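Uncharacterized protein (Bacteroides cellulosilyticus, PDB 5JVK) probably hydrolyses O-glycosidic bonds in carbohydrates, as a family 39 glycoside hydrolase built on a closed barrel of eight parallel strands. Local coordinates at residues E101-M106 with L363-Y368; E217-N222 with S286-M291. One frame throughout, in Å; residues are numbered along the deposited sequence.

Interaction 1 (E101-M106 with L363-Y368)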
ATOM      1  N   GLU A 101     -12.136   1.736 -12.288  1.00 38.57           N
ATOM      2  CA  GLU A 101     -10.809   1.488 -12.867  1.00 36.75           C
ATOM      3  C   GLU A 101      -9.649   1.446 -11.851  1.00 34.28           C
ATOM      4  O   GLU A 101      -8.493   1.339 -12.253  1.00 33.81           O
ATOM      5  CB  GLU A 101     -10.519   2.534 -13.951  1.00 37.67           C
ATOM      6  CG  GLU A 101     -11.493   2.488 -15.120  1.00 38.73           C
ATOM      7  CD  GLU A 101     -11.070   3.364 -16.289  1.00 39.46           C
ATOM      8  OE1 GLU A 101     -10.353   4.367 -16.070  1.00 39.84           O
ATOM      9  OE2 GLU A 101     -11.462   3.048 -17.431  1.00 39.90           O
ATOM     10  N   ARG A 102      -9.940   1.518 -10.552  1.00 32.06           N
ATOM     11  CA  ARG A 102      -8.890   1.414  -9.534  1.00 31.05           C
ATOM     12  C   ARG A 102      -8.351  -0.017  -9.419  1.00 29.83           C
ATOM     13  O   ARG A 102      -9.120  -0.971  -9.545  1.00 29.14           O
ATOM     14  CB  ARG A 102      -9.407   1.841  -8.170  1.00 31.56           C
ATOM     15  CG  ARG A 102      -9.658   3.326  -8.036  1.00 32.56           C
ATOM     16  CD  ARG A 102     -10.116   3.639  -6.624  1.00 33.36           C
ATOM     17  NE  ARG A 102     -11.430   3.063  -6.360  1.00 33.71           N
ATOM     18  CZ  ARG A 102     -11.982   2.916  -5.156  1.00 34.66           C
ATOM     19  NH1 ARG A 102     -11.351   3.300  -4.044  1.00 34.60           N
ATOM     20  NH2 ARG A 102     -13.192   2.370  -5.066  1.00 35.25           N
ATOM     21  N   PRO A 103      -7.031  -0.171  -9.173  1.00 28.54           N
ATOM     22  CA  PRO A 103      -6.466  -1.505  -8.945  1.00 27.77           C
ATOM     23  C   PRO A 103      -7.082  -2.244  -7.758  1.00 27.08           C
ATOM     24  O   PRO A 103      -7.012  -1.773  -6.624  1.00 26.44           O
ATOM     25  CB  PRO A 103      -4.984  -1.220  -8.694  1.00 28.02           C
ATOM     26  CG  PRO A 103      -4.721   0.025  -9.454  1.00 28.27           C
ATOM     27  CD  PRO A 103      -5.967   0.846  -9.302  1.00 28.36           C
ATOM     28  N   LEU A 104      -7.673  -3.400  -8.046  1.00 26.41           N
ATOM     29  CA  LEU A 104      -8.310  -4.259  -7.049  1.00 25.96           C
ATOM     30  C   LEU A 104      -7.306  -5.017  -6.177  1.00 25.71           C
ATOM     31  O   LEU A 104      -7.697  -5.582  -5.154  1.00 25.63           O
ATOM     32  CB  LEU A 104      -9.254  -5.256  -7.732  1.00 25.81           C
ATOM     33  CG  LEU A 104     -10.421  -4.650  -8.526  1.00 25.85           C
ATOM     34  CD1 LEU A 104     -11.129  -5.714  -9.352  1.00 25.79           C
ATOM     35  CD2 LEU A 104     -11.412  -3.948  -7.605  1.00 25.82           C
ATOM     36  N   ASP A 105      -6.032  -5.041  -6.589  1.00 25.59           N
ATOM     37  CA  ASP A 105      -4.947  -5.665  -5.815  1.00 25.37           C
ATOM     38  C   ASP A 105      -4.100  -4.688  -4.981  1.00 25.63           C
ATOM     39  O   ASP A 105      -3.255  -5.130  -4.203  1.00 26.03           O
ATOM     40  CB  ASP A 105      -4.044  -6.529  -6.724  1.00 25.11           C
ATOM     41  CG  ASP A 105      -3.385  -5.742  -7.859  1.00 24.94           C
ATOM     42  OD1 ASP A 105      -3.738  -4.566  -8.096  1.00 24.93           O
ATOM     43  OD2 ASP A 105      -2.518  -6.324  -8.540  1.00 24.68           O
ATOM     44  N   MET A 106      -4.322  -3.381  -5.132  1.00 25.60           N
ATOM     45  CA  MET A 106      -3.609  -2.381  -4.329  1.00 25.89           C
ATOM     46  C   MET A 106      -4.305  -2.179  -2.990  1.00 25.22           C
ATOM     47  O   MET A 106      -5.454  -1.743  -2.948  1.00 25.32           O
ATOM     48  CB  MET A 106      -3.501  -1.032  -5.060  1.00 26.71           C
ATOM     49  CG  MET A 106      -2.387  -0.976  -6.095  1.00 27.54           C
ATOM     50  SD  MET A 106      -2.084   0.662  -6.794  1.00 28.82           S
ATOM     51  CE  MET A 106      -1.576   1.596  -5.350  1.00 28.34           C
ATOM     52  N   LEU A 363       5.743  -4.893 -10.744  1.00 17.98           N
ATOM     53  CA  LEU A 363       6.264  -6.269 -10.722  1.00 17.96           C
ATOM     54  C   LEU A 363       5.246  -7.283 -10.170  1.00 18.23           C
ATOM     55  O   LEU A 363       5.199  -8.424 -10.633  1.00 18.19           O
ATOM     56  CB  LEU A 363       7.577  -6.351  -9.937  1.00 17.75           C
ATOM     57  CG  LEU A 363       8.787  -5.664 -10.577  1.00 17.68           C
ATOM     58  CD1 LEU A 363       9.929  -5.552  -9.576  1.00 17.74           C
ATOM     59  CD2 LEU A 363       9.255  -6.393 -11.829  1.00 17.58           C
ATOM     60  N   SER A 364       4.441  -6.872  -9.190  1.00 18.56           N
ATOM     61  CA  SER A 364       3.388  -7.740  -8.641  1.00 19.00           C
ATOM     62  C   SER A 364       2.356  -8.129  -9.707  1.00 19.48           C
ATOM     63  O   SER A 364       2.016  -9.304  -9.843  1.00 19.54           O
ATOM     64  CB  SER A 364       2.699  -7.075  -7.449  1.00 18.97           C
ATOM     65  OG  SER A 364       1.591  -7.835  -7.000  1.00 18.94           O
ATOM     66  N   ARG A 365       1.882  -7.144 -10.468  1.00 19.83           N
ATOM     67  CA  ARG A 365       0.961  -7.394 -11.581  1.00 20.16           C
ATOM     68  C   ARG A 365       1.618  -8.217 -12.697  1.00 21.16           C
ATOM     69  O   ARG A 365       0.966  -9.068 -13.306  1.00 20.92           O
ATOM     70  CB  ARG A 365       0.425  -6.069 -12.142  1.00 20.02           C
ATOM     71  CG  ARG A 365      -0.733  -6.190 -13.131  1.00 19.79           C
ATOM     72  CD  ARG A 365      -2.037  -6.614 -12.469  1.00 19.60           C
ATOM     73  NE  ARG A 365      -2.535  -5.613 -11.525  1.00 19.47           N
ATOM     74  CZ  ARG A 365      -3.161  -4.479 -11.851  1.00 19.29           C
ATOM     75  NH1 ARG A 365      -3.383  -4.146 -13.121  1.00 19.26           N
ATOM     76  NH2 ARG A 365      -3.568  -3.655 -10.889  1.00 19.19           N
ATOM     77  N   ARG A 366       2.899  -7.962 -12.966  1.00 22.44           N
ATOM     78  CA  ARG A 366       3.659  -8.730 -13.966  1.00 23.17           C
ATOM     79  C   ARG A 366       3.613 -10.226 -13.671  1.00 23.49           C
ATOM     80  O   ARG A 366       3.269 -11.021 -14.544  1.00 23.59           O
ATOM     81  CB  ARG A 366       5.112  -8.261 -14.011  1.00 23.70           C
ATOM     82  CG  ARG A 366       5.967  -8.917 -15.086  1.00 24.30           C
ATOM     83  CD  ARG A 366       7.437  -8.741 -14.774  1.00 24.99           C
ATOM     84  NE  ARG A 366       8.291  -9.391 -15.762  1.00 25.78           N
ATOM     85  CZ  ARG A 366       9.605  -9.587 -15.632  1.00 26.15           C
ATOM     86  NH1 ARG A 366      10.262  -9.204 -14.535  1.00 26.29           N
ATOM     87  NH2 ARG A 366      10.272 -10.186 -16.614  1.00 26.24           N
ATOM     88  N   HIS A 367       3.957 -10.586 -12.436  1.00 24.08           N
ATOM     89  CA  HIS A 367       3.925 -11.972 -11.962  1.00 24.31           C
ATOM     90  C   HIS A 367       2.648 -12.211 -11.143  1.00 24.49           C
ATOM     91  O   HIS A 367       2.710 -12.740 -10.030  1.00 24.14           O
ATOM     92  CB  HIS A 367       5.160 -12.258 -11.093  1.00 24.50           C
ATOM     93  CG  HIS A 367       6.463 -11.906 -11.741  1.00 24.75           C
ATOM     94  ND1 HIS A 367       7.093 -12.733 -12.645  1.00 24.81           N
ATOM     95  CD2 HIS A 367       7.264 -10.823 -11.600  1.00 24.93           C
ATOM     96  CE1 HIS A 367       8.220 -12.170 -13.043  1.00 24.95           C
ATOM     97  NE2 HIS A 367       8.350 -11.012 -12.420  1.00 25.00           N
ATOM     98  N   TYR A 368       1.493 -11.835 -11.703  1.00 25.02           N
ATOM     99  CA  TYR A 368       0.234 -11.796 -10.945  1.00 25.40           C
ATOM    100  C   TYR A 368      -0.076 -13.109 -10.231  1.00 25.38           C
ATOM    101  O   TYR A 368      -0.155 -14.162 -10.862  1.00 25.37           O
ATOM    102  CB  TYR A 368      -0.966 -11.413 -11.823  1.00 25.64           C
ATOM    103  CG  TYR A 368      -2.229 -11.210 -11.006  1.00 26.08           C
ATOM    104  CD1 TYR A 368      -2.376 -10.088 -10.192  1.00 26.07           C
ATOM    105  CD2 TYR A 368      -3.262 -12.156 -11.017  1.00 26.37           C
ATOM    106  CE1 TYR A 368      -3.517  -9.902  -9.424  1.00 26.66           C
ATOM    107  CE2 TYR A 368      -4.410 -11.977 -10.253  1.00 26.57           C
ATOM    108  CZ  TYR A 368      -4.532 -10.848  -9.457  1.00 26.88           C
ATOM    109  OH  TYR A 368      -5.660 -10.655  -8.696  1.00 27.15           O
TER
HETATM  110  O   HOH W   1       0.062  -5.194  -8.046  1.00 27.28           O
HETATM  111  O   HOH W   2      -1.137  -8.262  -6.910  1.00 29.19           O

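Interaction 2 (E217-N222 with S286-M291)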
ATOM      1  N   GLU A 217     -12.523 -10.473   4.310  1.00 30.26           N
ATOM      2  CA  GLU A 217     -11.144 -10.940   4.507  1.00 30.14           C
ATOM      3  C   GLU A 217     -10.736 -10.788   5.971  1.00 29.91           C
ATOM      4  O   GLU A 217     -10.661  -9.667   6.485  1.00 29.25           O
ATOM      5  CB  GLU A 217     -10.168 -10.159   3.619  1.00 30.10           C
ATOM      6  CG  GLU A 217     -10.273 -10.459   2.130  1.00 29.97           C
ATOM      7  CD  GLU A 217     -11.415  -9.727   1.444  1.00 30.03           C
ATOM      8  OE1 GLU A 217     -11.518  -8.493   1.597  1.00 30.24           O
ATOM      9  OE2 GLU A 217     -12.213 -10.387   0.748  1.00 29.99           O
ATOM     10  N   TRP A 218     -10.471 -11.919   6.628  1.00 29.97           N
ATOM     11  CA  TRP A 218     -10.081 -11.960   8.036  1.00 29.74           C
ATOM     12  C   TRP A 218      -8.758 -12.699   8.178  1.00 29.62           C
ATOM     13  O   TRP A 218      -8.633 -13.840   7.727  1.00 28.98           O
ATOM     14  CB  TRP A 218     -11.156 -12.663   8.863  1.00 30.19           C
ATOM     15  CG  TRP A 218     -12.451 -11.910   8.945  1.00 30.49           C
ATOM     16  CD1 TRP A 218     -13.522 -12.029   8.107  1.00 30.60           C
ATOM     17  CD2 TRP A 218     -12.813 -10.929   9.925  1.00 30.76           C
ATOM     18  NE1 TRP A 218     -14.529 -11.180   8.503  1.00 31.15           N
ATOM     19  CE2 TRP A 218     -14.123 -10.494   9.617  1.00 31.03           C
ATOM     20  CE3 TRP A 218     -12.160 -10.375  11.036  1.00 30.96           C
ATOM     21  CZ2 TRP A 218     -14.794  -9.525  10.379  1.00 30.92           C
ATOM     22  CZ3 TRP A 218     -12.829  -9.410  11.797  1.00 30.97           C
ATOM     23  CH2 TRP A 218     -14.133  -8.997  11.462  1.00 30.84           C
ATOM     24  N   GLU A 219      -7.782 -12.045   8.811  1.00 29.95           N
ATOM     25  CA  GLU A 219      -6.428 -12.577   8.963  1.00 30.11           C
ATOM     26  C   GLU A 219      -6.210 -12.967  10.419  1.00 30.30           C
ATOM     27  O   GLU A 219      -6.346 -12.134  11.310  1.00 29.93           O
ATOM     28  CB  GLU A 219      -5.401 -11.528   8.524  1.00 30.25           C
ATOM     29  CG  GLU A 219      -3.961 -12.019   8.445  1.00 30.28           C
ATOM     30  CD  GLU A 219      -2.989 -10.942   7.982  1.00 30.07           C
ATOM     31  OE1 GLU A 219      -3.327  -9.740   8.058  1.00 29.97           O
ATOM     32  OE2 GLU A 219      -1.873 -11.292   7.544  1.00 29.67           O
ATOM     33  N   LEU A 220      -5.879 -14.234  10.658  1.00 31.22           N
ATOM     34  CA  LEU A 220      -5.715 -14.745  12.018  1.00 31.55           C
ATOM     35  C   LEU A 220      -4.296 -14.463  12.522  1.00 31.12           C
ATOM     36  O   LEU A 220      -3.340 -15.132  12.129  1.00 30.40           O
ATOM     37  CB  LEU A 220      -6.066 -16.242  12.072  1.00 32.30           C
ATOM     38  CG  LEU A 220      -6.232 -16.951  13.430  1.00 33.08           C
ATOM     39  CD1 LEU A 220      -4.918 -17.059  14.196  1.00 34.16           C
ATOM     40  CD2 LEU A 220      -7.292 -16.272  14.292  1.00 33.05           C
ATOM     41  N   TRP A 221      -4.185 -13.449  13.380  1.00 31.77           N
ATOM     42  CA  TRP A 221      -2.962 -13.091  14.116  1.00 32.42           C
ATOM     43  C   TRP A 221      -1.938 -12.367  13.237  1.00 32.40           C
ATOM     44  O   TRP A 221      -1.747 -12.719  12.077  1.00 31.94           O
ATOM     45  CB  TRP A 221      -2.323 -14.319  14.801  1.00 33.26           C
ATOM     46  CG  TRP A 221      -1.873 -14.049  16.201  1.00 34.15           C
ATOM     47  CD1 TRP A 221      -0.658 -13.578  16.597  1.00 34.58           C
ATOM     48  CD2 TRP A 221      -2.646 -14.220  17.393  1.00 34.95           C
ATOM     49  NE1 TRP A 221      -0.620 -13.450  17.966  1.00 34.93           N
ATOM     50  CE2 TRP A 221      -1.827 -13.840  18.481  1.00 35.04           C
ATOM     51  CE3 TRP A 221      -3.952 -14.662  17.649  1.00 35.30           C
ATOM     52  CZ2 TRP A 221      -2.271 -13.883  19.807  1.00 35.32           C
ATOM     53  CZ3 TRP A 221      -4.396 -14.707  18.970  1.00 35.61           C
ATOM     54  CH2 TRP A 221      -3.554 -14.317  20.032  1.00 35.84           C
ATOM     55  N   ASN A 222      -1.293 -11.348  13.805  1.00 32.74           N
ATOM     56  CA  ASN A 222      -0.250 -10.590  13.117  1.00 32.80           C
ATOM     57  C   ASN A 222       1.136 -11.054  13.567  1.00 33.26           C
ATOM     58  O   ASN A 222       1.506 -10.880  14.729  1.00 33.72           O
ATOM     59  CB  ASN A 222      -0.398  -9.096  13.391  1.00 32.54           C
ATOM     60  CG  ASN A 222       0.636  -8.270  12.652  1.00 32.24           C
ATOM     61  OD1 ASN A 222       0.557  -8.102  11.439  1.00 31.83           O
ATOM     62  ND2 ASN A 222       1.619  -7.767  13.380  1.00 32.34           N
ATOM     63  N   SER A 286      -0.976 -15.553   4.453  1.00 24.45           N
ATOM     64  CA  SER A 286      -0.339 -14.262   4.217  1.00 23.87           C
ATOM     65  C   SER A 286       1.167 -14.284   4.464  1.00 23.42           C
ATOM     66  O   SER A 286       1.661 -15.064   5.284  1.00 23.39           O
ATOM     67  CB  SER A 286      -0.987 -13.178   5.080  1.00 23.88           C
ATOM     68  OG  SER A 286      -0.840 -13.461   6.458  1.00 24.03           O
ATOM     69  N   ILE A 287       1.874 -13.409   3.745  1.00 22.58           N
ATOM     70  CA  ILE A 287       3.315 -13.202   3.910  1.00 21.94           C
ATOM     71  C   ILE A 287       3.631 -11.716   4.095  1.00 21.72           C
ATOM     72  O   ILE A 287       2.892 -10.853   3.616  1.00 21.71           O
ATOM     73  CB  ILE A 287       4.127 -13.758   2.718  1.00 21.74           C
ATOM     74  CG1 ILE A 287       3.638 -13.185   1.381  1.00 21.57           C
ATOM     75  CG2 ILE A 287       4.051 -15.278   2.697  1.00 21.77           C
ATOM     76  CD1 ILE A 287       4.677 -13.253   0.289  1.00 21.57           C
ATOM     77  N   HIS A 288       4.735 -11.434   4.784  1.00 21.43           N
ATOM     78  CA  HIS A 288       5.247 -10.077   4.979  1.00 21.22           C
ATOM     79  C   HIS A 288       6.656  -9.993   4.375  1.00 21.03           C
ATOM     80  O   HIS A 288       7.637  -9.859   5.111  1.00 21.29           O
ATOM     81  CB  HIS A 288       5.295  -9.738   6.478  1.00 21.04           C
ATOM     82  CG  HIS A 288       3.955  -9.483   7.099  1.00 21.03           C
ATOM     83  ND1 HIS A 288       3.823  -8.982   8.375  1.00 21.04           N
ATOM     84  CD2 HIS A 288       2.695  -9.635   6.626  1.00 21.04           C
ATOM     85  CE1 HIS A 288       2.542  -8.856   8.669  1.00 20.99           C
ATOM     86  NE2 HIS A 288       1.836  -9.241   7.623  1.00 21.06           N
ATOM     87  N   PRO A 289       6.772 -10.074   3.035  1.00 20.90           N
ATOM     88  CA  PRO A 289       8.089 -10.224   2.409  1.00 20.77           C
ATOM     89  C   PRO A 289       8.863  -8.904   2.306  1.00 20.50           C
ATOM     90  O   PRO A 289       9.048  -8.370   1.212  1.00 20.76           O
ATOM     91  CB  PRO A 289       7.730 -10.777   1.027  1.00 20.86           C
ATOM     92  CG  PRO A 289       6.460 -10.067   0.703  1.00 20.88           C
ATOM     93  CD  PRO A 289       5.711  -9.990   2.012  1.00 20.94           C
ATOM     94  N   TYR A 290       9.317  -8.390   3.444  1.00 20.27           N
ATOM     95  CA  TYR A 290      10.079  -7.143   3.478  1.00 20.18           C
ATOM     96  C   TYR A 290      11.455  -7.351   2.848  1.00 20.12           C
ATOM     97  O   TYR A 290      12.191  -8.252   3.247  1.00 20.02           O
ATOM     98  CB  TYR A 290      10.241  -6.628   4.915  1.00 20.20           C
ATOM     99  CG  TYR A 290       9.013  -5.945   5.479  1.00 20.27           C
ATOM    100  CD1 TYR A 290       8.797  -4.587   5.267  1.00 20.17           C
ATOM    101  CD2 TYR A 290       8.076  -6.648   6.244  1.00 20.07           C
ATOM    102  CE1 TYR A 290       7.683  -3.945   5.789  1.00 20.10           C
ATOM    103  CE2 TYR A 290       6.959  -6.012   6.771  1.00 19.95           C
ATOM    104  CZ  TYR A 290       6.768  -4.658   6.538  1.00 20.02           C
ATOM    105  OH  TYR A 290       5.669  -4.003   7.044  1.00 19.98           O
ATOM    106  N   MET A 291      11.786  -6.512   1.866  1.00 19.99           N
ATOM    107  CA  MET A 291      13.086  -6.537   1.195  1.00 19.72           C
ATOM    108  C   MET A 291      13.906  -5.270   1.452  1.00 19.57           C
ATOM    109  O   MET A 291      14.976  -5.098   0.865  1.00 19.49           O
ATOM    110  CB  MET A 291      12.873  -6.708  -0.304  1.00 19.92           C
ATOM    111  CG  MET A 291      12.157  -7.995  -0.673  1.00 20.21           C
ATOM    112  SD  MET A 291      11.311  -7.862  -2.252  1.00 20.59           S
ATOM    113  CE  MET A 291      10.232  -9.288  -2.144  1.00 20.80           C
TER

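Interaction 1 (E101-M106 with L363-Y368)
Arg-365 lays one edge of its guanidinium along the carboxylate of Asp-105, with its NH2 end also lying 3.6 Å from CB of Pro-103. The grip is side-on: Arg-365 NH2 donates to Asp-105 OD1 at 2.9 Å, and Arg-365 NE donates to Asp-105 OD2 at 3.1 Å. Both bonds are nearly straight and reach the oxygens on their syn sides. Each oxygen lies close to the guanidinium plane, but the two flat groups are turned 41° against each other, so the fork is twisted. The arginine chain bends at chi2 (71°) and chi3 (65°), which swings its head off the helix toward the loop before strand 106-109. Asp-105 OD2 has further company: two waters, each 2.9 Å from Asp-105 OD2, hydrogen-bond to this oxygen. One of these waters also hydrogen-bonds to Ser-364 OG at 2.8 Å, so it bridges loop and helix; the other makes a weak bond to the same hydroxyl. The ring of Tyr-368 turns its edge to Asp-105 OD2, with CE1 3.8 Å from that oxygen. Beyond the contact, Arg-365 NH1 bonds to O of Tyr-418 and NH2 also bonds to O of Lys-416. A largely buried acid thus meets its countercharge through two bonds, an arrangement that would probably keep Asp-105 ionised and restrict rotation of both groups.

Interaction 2 (E217-N222 with S286-M291)
Glu-219 comes first, directed from strand 217-220 into the barrel interior toward Ser-286 of strand 284-287; the CA atoms of the pair are 7.9 Å apart. With CG anti to the backbone N (chi1 -172°) and the chain extended beyond it, the carboxylate reaches across, and Ser-286 OG donates to Glu-219 OE2 at 2.6 Å. The hydroxyl meets this oxygen on its anti side, 16° from the carboxylate plane. OE2 also bonds to OG1 of Thr-339, while OE1 forms a salt bridge with Arg-134, so both oxygens are held. NE2 of His-288 stays 4.2 Å from Glu-219 OE2, and it bonds instead to the same Thr-339 hydroxyl. An alanine at Glu-219 removes the carboxylate, which would probably leave Ser-286 OG without this acceptor and the charge of Arg-134 without this mate. Three residues on, Asn-222 brings OD1 to the edge of the His-288 ring, 3.5 Å from CE1, with amide and ring planes 45° apart. That oxygen accepts from Arg-134 NH2, whereas His-288 ND1 pairs with Glu-223. A bound glycerol lies near Asn-222. The arrangement is consistent with the (β/α)8 active site of clan GH-A, in which the glutamate after an Asn on the fourth strand is the acid/base and one on the seventh the nucleophile; Glu-223 and Glu-340 probably fill these roles here.

Both interactions belong to the eight-stranded parallel barrel, with centres 18 Å apart and nearest atoms about 8 Å apart, without touching. Along the chain the order is 101-106, 217-222, 286-291, 363-368, so the residues of interaction 2 fall between the two halves of interaction 1. Interaction 1 joins the lead-in to the first strand, 106-109, with the end of helix 350-366, which precedes the last strand, 373-375. Interaction 2 joins the C-terminal ends of the fourth and sixth strands through the barrel interior, with strand 252-255 between them in the sheet. Interaction 1 thus sits at the N-terminal end of the barrel, beside the seam between its first and last strands, and interaction 2 at the C-terminal end, where the active site of such barrels lies.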